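PDB 6CPB: carbon monoxide oxidation system transcription regulator CooA-1 from Carboxydothermus hydrogenoformans, which probably acts as a heme-based carbon monoxide sensor that binds DNA to regulate transcription, this chain being its heme-binding cyclic-nucleotide-binding-type domain. Local coordinates for residues Ser18-Leu21 with Lys22-Arg25; Arg28-Lys31 with Lys32-Leu35; Gln100-Val103 with Val104-Ala108; Ser110-Met113 with Val114-Leu117. All coordinates share one frame; numbering follows the deposited sequence.

The four contacts follow one another along the chain without nesting or crossing, and each is local, between neighbouring residues. Contact 1 ends the short helix 18-21 and leads into strand 25-29; contact 2 then closes the turn to strand 34-36. After the remaining strands, contact 3 forms the end of helix 96-105, and contact 4 is an early part of the long helix 108-135. In space, Val20, Glu23 and Phe24 of contact 1 pack on Ile102 of contact 3, whose Val103 meets Ser110 of contact 4. Contacts 3 and 4 both reach the second subunit. Contact 2 lies apart, its centre about 28 Å from that of contact 3.

Contact 1 of 4, residues Ser18-Leu21 with Lys22-Arg25; sequences SGVL and KEFR
Val20 and Leu21 each offer a carbonyl to an amide three residues further on. Glu23 N donates to Val20 O at 3.0 Å and Phe24 N to Leu21 O at 3.1 Å, both bonds bent to about 150° at the hydrogen. In each the donor sits well above the carbonyl plane, so neither uses an in-plane lone pair. Lys22 N is held more loosely, with weak bonds to both Ser18 O and Gly19 O. The chain passes from the weakly bonded helix 18-21 through a type I beta turn, Leu21 to Phe24, into strand 25-29, an outermost strand of one antiparallel sheet of the cyclic-nucleotide-binding-type fold. A water ties this exit together, donating to Leu21 O (2.9 Å) and to Phe24 O.

Carbon contacts to the same carbonyls fill in around the backbone bonds. The extended Lys22 chain starts beside its own backbone N (chi1 -71°), which lays CG against Ser18 O at 3.3 Å. The extended Glu23 side chain passes obliquely across Val20, its CB 3.2 Å from Val20 O and its OE2 3.7 Å from Val20 CG2, while OE1 accepts a hydrogen bond from Asn98. The Phe24 ring presents its edge to Val20 O, with CD1 nearest at 3.6 Å.

Apolar contact is slighter: Leu21 CD2 comes within 4.3 Å of Phe24 CE1, and both side chains also rest on Leu92 of strand 89-95.

Contact 2 of 4, residues Arg28-Lys31 with Lys32-Leu35; sequences RYSK and KAIL
Tyr29 and Leu35 both turn CG beside their own backbone N, opposite the carbonyl carbon (chi1 -57° and -78°), and this brings the leucine branch point under the tyrosine ring. Leu35 CG lies 3.6 Å from the ring centroid and only 4° off the ring normal, a CH-pi contact over the middle of one face. Its two methyls spread to different parts of that ring, CD1 towards Tyr29 CG (3.9 Å) and CD2 towards Tyr29 CE1 (4.0 Å). At the ring's edge, Tyr29 OH shares a water with Leu35 O, each within 2.8 Å of it. With an alanine in place of Tyr29, Leu35 CG would probably lose the ring it lies against and the water its hydroxyl partner.

The chain reverses in front of this pair. Ala33 N donates to Ser30 O at 2.9 Å, and Lys32 takes a positive phi. The side chains of Lys31 and Lys32 run alongside each other, pointing the same way, yet Lys31 NZ and Lys32 NZ stay 5.7 Å apart. The Lys31 amide is held by Asp88. This is a type II beta turn joining strand 25-29 to strand 34-36, edge strands of the two antiparallel sheets of the cyclic-nucleotide-binding fold.

Contact 3 of 4, residues Gln100-Val103 with Val104-Ala108; sequences QNIV and VEFPA
Ile102 and Phe106 are joined near the C-terminal end of helix 96-105, ahead of the short link to helix 108-135. This helix-to-helix link belongs to the part of the cyclic-nucleotide-binding fold that follows the beta strands. Ile102 O carries most of the load. It accepts Phe106 N at 2.7 Å, the donor approaching almost straight along the C=O direction, and it also receives a weak bond from Glu105 N at 3.0 Å. The acceptor therefore serves two amides, one bond strong and the other strongly bent.

Just before this, at Val104, the sharing is reversed: Val104 N divides its hydrogen between Gln100 O (3.4 Å) and Asn101 O (3.3 Å), and both bonds are weak. Its side chain follows the same carbonyls, CG2 reaching Gln100 O at 3.5 Å. Beyond the helix end, Pro107 O is satisfied by Ser110 OG.

Phe106 holds CG beside its own backbone N (chi1 -62°), which turns the ring edge towards Ile102 O; the ring also meets that of Tyr17 at about 50°. Val103 touches Leu111 of the second subunit, and Pro107 meets Pro107 of the second subunit. At Pro107 N there is no hydrogen to give, and it is the ring carbon Pro107 CD that rests against Val103 O, 3.4 Å away.

Contact 4 of 4, residues Ser110-Met113 with Val114-Leu117; sequences SLNM and VKVL. With SO4 (sulfate ion), chain D.
The carboxamide of Asn112, a flat group, meets Lys115 and Val116 with its two ends. Its CG stands opposite the backbone N (chi1 -179°), which places OD1 3.6 Å from Val116 CG2 and ND2 3.7 Å from Lys115 CE. Both polar ends are satisfied elsewhere: OD1 accepts from Ile74 N, while ND2 donates to Asp73 OD1 and Thr6 OG1, so the amide is fixed against flipping.

Lys115 kinks at chi2 and chi3 (-86° and -61°), folding its amine back towards Asn112. There NZ forms a salt bridge with Asp73 and a weak hydrogen bond to sulfate O4 at 3.2 Å; the ion, probably from the crystallisation liquor, is also bound by Thr6. An alanine here would probably leave Asp73 without its charged mate and the sulfate without this cationic anchor.

Beneath these groups the backbone is regular alpha helix. Val114 N donates to Ser110 O, Lys115 N to Leu111 O, Val116 N to Asn112 O and Leu117 N to Met113 O, all close to straight, with the last at 2.9 Å. Branched side chains lean on the carbonyls one turn back: Val114 CG2 lies 3.3 Å from Ser110 O and Leu117 CG 3.3 Å from Met113 O.

Around the helix, Val114 packs on Val114 of the second subunit, and Ser110 OG, which also hydrogen-bonds to Pro107 O, hydrogen-bonds to Ser110 OG of that subunit, a helix-to-helix dimer contact. Within the chain, Ser110 also touches Val103 of helix 96-105, and Leu117, its side chain about 5 Å from that of Thr79, a heme b-binding residue, rests on Phe75 of strand 74-76.

Contact 1 of 4, residues Ser18-Leu21 with Lys22-Arg25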
loop_
_atom_site.group_PDB
_atom_site.type_symbol
_atom_site.label_atom_id
_atom_site.label_comp_id
_atom_site.label_asym_id
_atom_site.label_seq_id
_atom_site.Cartn_x
_atom_site.Cartn_y
_atom_site.Cartn_z
ATOM N N SER A 18 15.989 -11.104 16.739
ATOM C CA SER A 18 17.007 -11.951 16.129
ATOM C C SER A 18 16.476 -13.342 15.807
ATOM O O SER A 18 16.913 -13.959 14.827
ATOM C CB SER A 18 18.252 -12.029 17.015
ATOM O OG SER A 18 17.943 -12.565 18.290
ATOM N N GLY A 19 15.525 -13.844 16.596
ATOM C CA GLY A 19 14.973 -15.160 16.322
ATOM C C GLY A 19 14.037 -15.157 15.129
ATOM O O GLY A 19 14.120 -16.021 14.254
ATOM N N VAL A 20 13.135 -14.178 15.070
ATOM C CA VAL A 20 12.185 -14.176 13.971
ATOM C C VAL A 20 12.887 -13.881 12.650
ATOM O O VAL A 20 12.497 -14.409 11.604
ATOM C CB VAL A 20 10.994 -13.244 14.268
ATOM C CG1 VAL A 20 11.420 -11.801 14.316
ATOM C CG2 VAL A 20 9.891 -13.457 13.254
ATOM N N LEU A 21 13.960 -13.086 12.673
ATOM C CA LEU A 21 14.688 -12.809 11.441
ATOM C C LEU A 21 15.386 -14.052 10.901
ATOM O O LEU A 21 15.619 -14.143 9.688
ATOM C CB LEU A 21 15.666 -11.658 11.648
ATOM C CG LEU A 21 14.981 -10.302 11.861
ATOM C CD1 LEU A 21 15.955 -9.274 12.414
ATOM C CD2 LEU A 21 14.331 -9.794 10.574
ATOM N N LYS A 22 15.706 -15.025 11.766
ATOM C CA LYS A 22 16.278 -16.285 11.298
ATOM C C LYS A 22 15.301 -17.081 10.447
ATOM O O LYS A 22 15.722 -18.006 9.744
ATOM C CB LYS A 22 16.721 -17.145 12.480
ATOM C CG LYS A 22 17.942 -16.627 13.198
ATOM C CD LYS A 22 18.274 -17.494 14.407
ATOM C CE LYS A 22 19.366 -16.870 15.244
ATOM N NZ LYS A 22 19.646 -17.683 16.453
ATOM N N GLU A 23 14.009 -16.756 10.493
ATOM C CA GLU A 23 13.039 -17.434 9.644
ATOM C C GLU A 23 13.182 -17.032 8.190
ATOM O O GLU A 23 12.729 -17.767 7.311
ATOM C CB GLU A 23 11.626 -17.104 10.106
ATOM C CG GLU A 23 11.336 -17.581 11.513
ATOM C CD GLU A 23 9.926 -17.260 11.950
ATOM O OE1 GLU A 23 9.037 -17.156 11.082
ATOM O OE2 GLU A 23 9.709 -17.119 13.170
ATOM N N PHE A 24 13.786 -15.880 7.926
ATOM C CA PHE A 24 13.971 -15.374 6.573
ATOM C C PHE A 24 15.227 -15.983 5.959
ATOM O O PHE A 24 16.197 -16.298 6.653
ATOM C CB PHE A 24 14.162 -13.849 6.593
ATOM C CG PHE A 24 12.942 -13.046 6.997
ATOM C CD1 PHE A 24 12.478 -13.043 8.307
ATOM C CD2 PHE A 24 12.304 -12.244 6.065
ATOM C CE1 PHE A 24 11.384 -12.268 8.659
ATOM C CE2 PHE A 24 11.219 -11.462 6.421
ATOM C CZ PHE A 24 10.757 -11.478 7.717
ATOM N N ARG A 25 15.198 -16.155 4.649
ATOM C CA ARG A 25 16.395 -16.460 3.881
ATOM C C ARG A 25 17.061 -15.165 3.424
ATOM O O ARG A 25 16.439 -14.112 3.358
ATOM C CB ARG A 25 16.058 -17.326 2.668
ATOM C CG ARG A 25 15.706 -18.773 3.020
ATOM C CD ARG A 25 15.509 -19.608 1.748
ATOM N NE ARG A 25 15.293 -21.030 2.019
ATOM C CZ ARG A 25 14.112 -21.579 2.291
ATOM N NH1 ARG A 25 13.014 -20.835 2.340
ATOM N NH2 ARG A 25 14.024 -22.881 2.517
HETATM O O HOH W 1 18.182 -14.564 8.458
#

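Contact 2 of 4, residues Arg28-Lys31 with Lys32-Leu35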
loop_
_atom_site.group_PDB
_atom_site.type_symbol
_atom_site.label_atom_id
_atom_site.label_comp_id
_atom_site.label_asym_id
_atom_site.label_seq_id
_atom_site.Cartn_x
_atom_site.Cartn_y
_atom_site.Cartn_z
ATOM N N ARG A 28 22.076 -12.029 -1.862
ATOM C CA ARG A 28 22.891 -10.887 -2.238
ATOM C C ARG A 28 22.770 -10.607 -3.731
ATOM O O ARG A 28 22.626 -11.527 -4.544
ATOM C CB ARG A 28 24.357 -11.167 -1.917
ATOM C CG ARG A 28 24.660 -11.231 -0.445
ATOM C CD ARG A 28 26.014 -11.853 -0.151
ATOM N NE ARG A 28 27.147 -11.103 -0.691
ATOM C CZ ARG A 28 27.758 -10.091 -0.084
ATOM N NH1 ARG A 28 27.329 -9.650 1.089
ATOM N NH2 ARG A 28 28.798 -9.505 -0.665
ATOM N N TYR A 29 22.869 -9.322 -4.069
ATOM C CA TYR A 29 22.736 -8.839 -5.437
ATOM C C TYR A 29 23.781 -7.775 -5.698
ATOM O O TYR A 29 24.042 -6.924 -4.849
ATOM C CB TYR A 29 21.346 -8.222 -5.673
ATOM C CG TYR A 29 20.241 -9.186 -5.359
ATOM C CD1 TYR A 29 19.728 -9.270 -4.071
ATOM C CD2 TYR A 29 19.753 -10.051 -6.323
ATOM C CE1 TYR A 29 18.744 -10.169 -3.763
ATOM C CE2 TYR A 29 18.766 -10.970 -6.026
ATOM C CZ TYR A 29 18.263 -11.010 -4.744
ATOM O OH TYR A 29 17.276 -11.897 -4.390
ATOM N N SER A 30 24.344 -7.804 -6.886
ATOM C CA SER A 30 25.240 -6.742 -7.297
ATOM C C SER A 30 24.463 -5.608 -7.951
ATOM O O SER A 30 23.324 -5.758 -8.386
ATOM C CB SER A 30 26.268 -7.284 -8.272
ATOM O OG SER A 30 25.644 -7.888 -9.388
ATOM N N LYS A 31 25.118 -4.460 -8.040
ATOM C CA LYS A 31 24.502 -3.296 -8.651
ATOM C C LYS A 31 23.950 -3.643 -10.031
ATOM O O LYS A 31 24.621 -4.286 -10.842
ATOM C CB LYS A 31 25.546 -2.190 -8.745
ATOM C CG LYS A 31 25.012 -0.910 -9.312
ATOM C CD LYS A 31 26.039 0.199 -9.221
ATOM C CE LYS A 31 25.495 1.490 -9.789
ATOM N NZ LYS A 31 26.450 2.618 -9.594
ATOM N N LYS A 32 22.708 -3.224 -10.277
ATOM C CA LYS A 32 21.927 -3.395 -11.504
ATOM C C LYS A 32 21.292 -4.777 -11.645
ATOM O O LYS A 32 20.504 -4.988 -12.572
ATOM C CB LYS A 32 22.661 -2.996 -12.795
ATOM C CG LYS A 32 23.252 -1.586 -12.773
ATOM C CD LYS A 32 22.319 -0.495 -12.202
ATOM C CE LYS A 32 21.719 0.395 -13.279
ATOM N NZ LYS A 32 22.653 1.465 -13.711
ATOM N N ALA A 33 21.560 -5.707 -10.733
ATOM C CA ALA A 33 20.914 -7.008 -10.802
ATOM C C ALA A 33 19.409 -6.857 -10.618
ATOM O O ALA A 33 18.932 -6.000 -9.877
ATOM C CB ALA A 33 21.462 -7.933 -9.729
ATOM N N ILE A 34 18.663 -7.727 -11.274
ATOM C CA ILE A 34 17.214 -7.789 -11.128
ATOM C C ILE A 34 16.891 -8.776 -10.012
ATOM O O ILE A 34 17.224 -9.959 -10.114
ATOM C CB ILE A 34 16.559 -8.231 -12.444
ATOM C CG1 ILE A 34 17.006 -7.344 -13.610
ATOM C CG2 ILE A 34 15.041 -8.255 -12.274
ATOM C CD1 ILE A 34 16.733 -5.887 -13.430
ATOM N N LEU A 35 16.226 -8.300 -8.957
ATOM C CA LEU A 35 15.820 -9.163 -7.845
ATOM C C LEU A 35 14.621 -10.018 -8.209
ATOM O O LEU A 35 14.632 -11.237 -7.997
ATOM C CB LEU A 35 15.473 -8.335 -6.606
ATOM C CG LEU A 35 16.626 -7.792 -5.770
ATOM C CD1 LEU A 35 17.410 -6.703 -6.490
ATOM C CD2 LEU A 35 16.090 -7.268 -4.466
HETATM O O HOH W 2 16.058 -13.058 -6.481
#

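Contact 3 of 4, residues Gln100-Val103 with Val104-Ala108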
loop_
_atom_site.group_PDB
_atom_site.type_symbol
_atom_site.label_atom_id
_atom_site.label_comp_id
_atom_site.label_asym_id
_atom_site.label_seq_id
_atom_site.Cartn_x
_atom_site.Cartn_y
_atom_site.Cartn_z
ATOM N N GLN A 100 2.691 -13.103 7.127
ATOM C CA GLN A 100 1.452 -12.724 7.794
ATOM C C GLN A 100 1.400 -13.270 9.217
ATOM O O GLN A 100 0.929 -12.588 10.135
ATOM C CB GLN A 100 0.265 -13.170 6.941
ATOM C CG GLN A 100 0.159 -12.354 5.640
ATOM C CD GLN A 100 -0.793 -12.938 4.620
ATOM O OE1 GLN A 100 -1.099 -14.129 4.643
ATOM N NE2 GLN A 100 -1.261 -12.096 3.710
ATOM N N ASN A 101 1.898 -14.487 9.429
ATOM C CA ASN A 101 1.984 -15.017 10.784
ATOM C C ASN A 101 2.960 -14.219 11.642
ATOM O O ASN A 101 2.683 -13.948 12.818
ATOM C CB ASN A 101 2.386 -16.491 10.740
ATOM C CG ASN A 101 1.257 -17.386 10.281
ATOM O OD1 ASN A 101 0.087 -17.112 10.549
ATOM N ND2 ASN A 101 1.600 -18.472 9.604
ATOM N N ILE A 102 4.109 -13.846 11.080
ATOM C CA ILE A 102 5.068 -13.000 11.789
ATOM C C ILE A 102 4.425 -11.692 12.235
ATOM O O ILE A 102 4.628 -11.242 13.370
ATOM C CB ILE A 102 6.306 -12.754 10.904
ATOM C CG1 ILE A 102 7.158 -14.024 10.818
ATOM C CG2 ILE A 102 7.120 -11.562 11.415
ATOM C CD1 ILE A 102 8.198 -13.971 9.728
ATOM N N VAL A 103 3.644 -11.060 11.355
ATOM C CA VAL A 103 3.053 -9.757 11.656
ATOM C C VAL A 103 2.141 -9.815 12.874
ATOM O O VAL A 103 2.027 -8.831 13.617
ATOM C CB VAL A 103 2.309 -9.233 10.410
ATOM C CG1 VAL A 103 1.359 -8.091 10.745
ATOM C CG2 VAL A 103 3.300 -8.763 9.356
ATOM N N VAL A 104 1.441 -10.934 13.081
ATOM C CA VAL A 104 0.552 -11.047 14.233
ATOM C C VAL A 104 1.329 -10.842 15.522
ATOM O O VAL A 104 0.836 -10.223 16.471
ATOM C CB VAL A 104 -0.195 -12.394 14.199
ATOM C CG1 VAL A 104 -0.985 -12.607 15.489
ATOM C CG2 VAL A 104 -1.131 -12.446 12.987
ATOM N N GLU A 105 2.549 -11.368 15.582
ATOM C CA GLU A 105 3.407 -11.226 16.750
ATOM C C GLU A 105 4.238 -9.946 16.704
ATOM O O GLU A 105 4.463 -9.309 17.742
ATOM C CB GLU A 105 4.332 -12.444 16.845
ATOM C CG GLU A 105 5.265 -12.464 18.051
ATOM C CD GLU A 105 4.530 -12.601 19.367
ATOM O OE1 GLU A 105 3.322 -12.920 19.352
ATOM O OE2 GLU A 105 5.172 -12.399 20.417
ATOM N N PHE A 106 4.681 -9.554 15.511
ATOM C CA PHE A 106 5.653 -8.476 15.319
ATOM C C PHE A 106 5.121 -7.521 14.257
ATOM O O PHE A 106 5.606 -7.498 13.119
ATOM C CB PHE A 106 7.006 -9.044 14.876
ATOM C CG PHE A 106 7.642 -9.956 15.877
ATOM C CD1 PHE A 106 8.283 -9.439 16.980
ATOM C CD2 PHE A 106 7.616 -11.331 15.695
ATOM C CE1 PHE A 106 8.883 -10.287 17.907
ATOM C CE2 PHE A 106 8.216 -12.172 16.605
ATOM C CZ PHE A 106 8.841 -11.643 17.710
ATOM N N PRO A 107 4.134 -6.693 14.604
ATOM C CA PRO A 107 3.488 -5.849 13.588
ATOM C C PRO A 107 4.354 -4.723 13.037
ATOM O O PRO A 107 3.963 -4.116 12.032
ATOM C CB PRO A 107 2.249 -5.301 14.312
ATOM C CG PRO A 107 2.482 -5.533 15.720
ATOM C CD PRO A 107 3.399 -6.679 15.872
ATOM N N ALA A 108 5.512 -4.420 13.626
ATOM C CA ALA A 108 6.356 -3.362 13.075
ATOM C C ALA A 108 6.636 -3.565 11.586
ATOM O O ALA A 108 6.650 -2.598 10.812
ATOM C CB ALA A 108 7.666 -3.282 13.848
#

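Contact 4 of 4, residues Ser110-Met113 with Val114-Leu117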
loop_
_atom_site.group_PDB
_atom_site.type_symbol
_atom_site.label_atom_id
_atom_site.label_comp_id
_atom_site.label_asym_id
_atom_site.label_seq_id
_atom_site.Cartn_x
_atom_site.Cartn_y
_atom_site.Cartn_z
ATOM N N SER A 110 4.785 -4.664 9.336
ATOM C CA SER A 110 3.653 -4.268 8.519
ATOM C C SER A 110 3.517 -2.760 8.421
ATOM O O SER A 110 2.948 -2.266 7.442
ATOM C CB SER A 110 2.373 -4.864 9.087
ATOM O OG SER A 110 1.969 -4.232 10.307
ATOM N N LEU A 111 4.000 -2.006 9.404
ATOM C CA LEU A 111 3.870 -0.558 9.324
ATOM C C LEU A 111 4.779 0.025 8.257
ATOM O O LEU A 111 4.402 0.969 7.555
ATOM C CB LEU A 111 4.135 0.083 10.679
ATOM C CG LEU A 111 3.007 -0.104 11.706
ATOM C CD1 LEU A 111 3.352 0.563 13.020
ATOM C CD2 LEU A 111 1.678 0.435 11.192
ATOM N N ASN A 112 5.971 -0.531 8.107
ATOM C CA ASN A 112 6.797 -0.099 6.999
ATOM C C ASN A 112 6.175 -0.516 5.676
ATOM O O ASN A 112 6.219 0.241 4.696
ATOM C CB ASN A 112 8.217 -0.643 7.142
ATOM C CG ASN A 112 9.106 -0.200 6.016
ATOM O OD1 ASN A 112 9.286 -0.914 5.039
ATOM N ND2 ASN A 112 9.650 1.000 6.134
ATOM N N MET A 113 5.574 -1.703 5.626
ATOM C CA MET A 113 4.948 -2.162 4.397
ATOM C C MET A 113 3.819 -1.232 3.972
ATOM O O MET A 113 3.656 -0.944 2.779
ATOM C CB MET A 113 4.440 -3.586 4.583
ATOM C CG MET A 113 3.862 -4.167 3.324
ATOM S SD MET A 113 3.465 -5.888 3.481
ATOM C CE MET A 113 5.098 -6.623 3.319
ATOM N N VAL A 114 3.012 -0.772 4.929
ATOM C CA VAL A 114 1.958 0.191 4.629
ATOM C C VAL A 114 2.547 1.465 4.047
ATOM O O VAL A 114 2.032 2.014 3.067
ATOM C CB VAL A 114 1.126 0.478 5.898
ATOM C CG1 VAL A 114 0.263 1.719 5.721
ATOM C CG2 VAL A 114 0.265 -0.724 6.267
ATOM N N LYS A 115 3.624 1.964 4.647
ATOM C CA LYS A 115 4.258 3.190 4.166
ATOM C C LYS A 115 4.750 3.021 2.726
ATOM O O LYS A 115 4.506 3.881 1.864
ATOM C CB LYS A 115 5.400 3.552 5.126
ATOM C CG LYS A 115 6.090 4.874 4.870
ATOM C CD LYS A 115 7.201 4.790 3.851
ATOM C CE LYS A 115 8.324 3.861 4.256
ATOM N NZ LYS A 115 9.476 3.995 3.315
ATOM N N VAL A 116 5.444 1.911 2.454
ATOM C CA VAL A 116 5.994 1.643 1.124
ATOM C C VAL A 116 4.878 1.501 0.093
ATOM O O VAL A 116 4.927 2.112 -0.989
ATOM C CB VAL A 116 6.892 0.388 1.163
ATOM C CG1 VAL A 116 7.228 -0.086 -0.240
ATOM C CG2 VAL A 116 8.168 0.645 1.954
ATOM N N LEU A 117 3.854 0.699 0.407
ATOM C CA LEU A 117 2.762 0.497 -0.542
ATOM C C LEU A 117 2.014 1.793 -0.792
ATOM O O LEU A 117 1.596 2.066 -1.924
ATOM C CB LEU A 117 1.809 -0.586 -0.041
ATOM C CG LEU A 117 2.347 -2.020 -0.071
ATOM C CD1 LEU A 117 1.375 -2.948 0.627
ATOM C CD2 LEU A 117 2.630 -2.519 -1.468
HETATM S S SO4 D . 10.557 5.792 7.085
HETATM O O1 SO4 D . 11.406 5.634 8.265
HETATM O O2 SO4 D . 9.158 5.624 7.475
HETATM O O3 SO4 D . 10.750 7.125 6.520
HETATM O O4 SO4 D . 10.927 4.782 6.095
#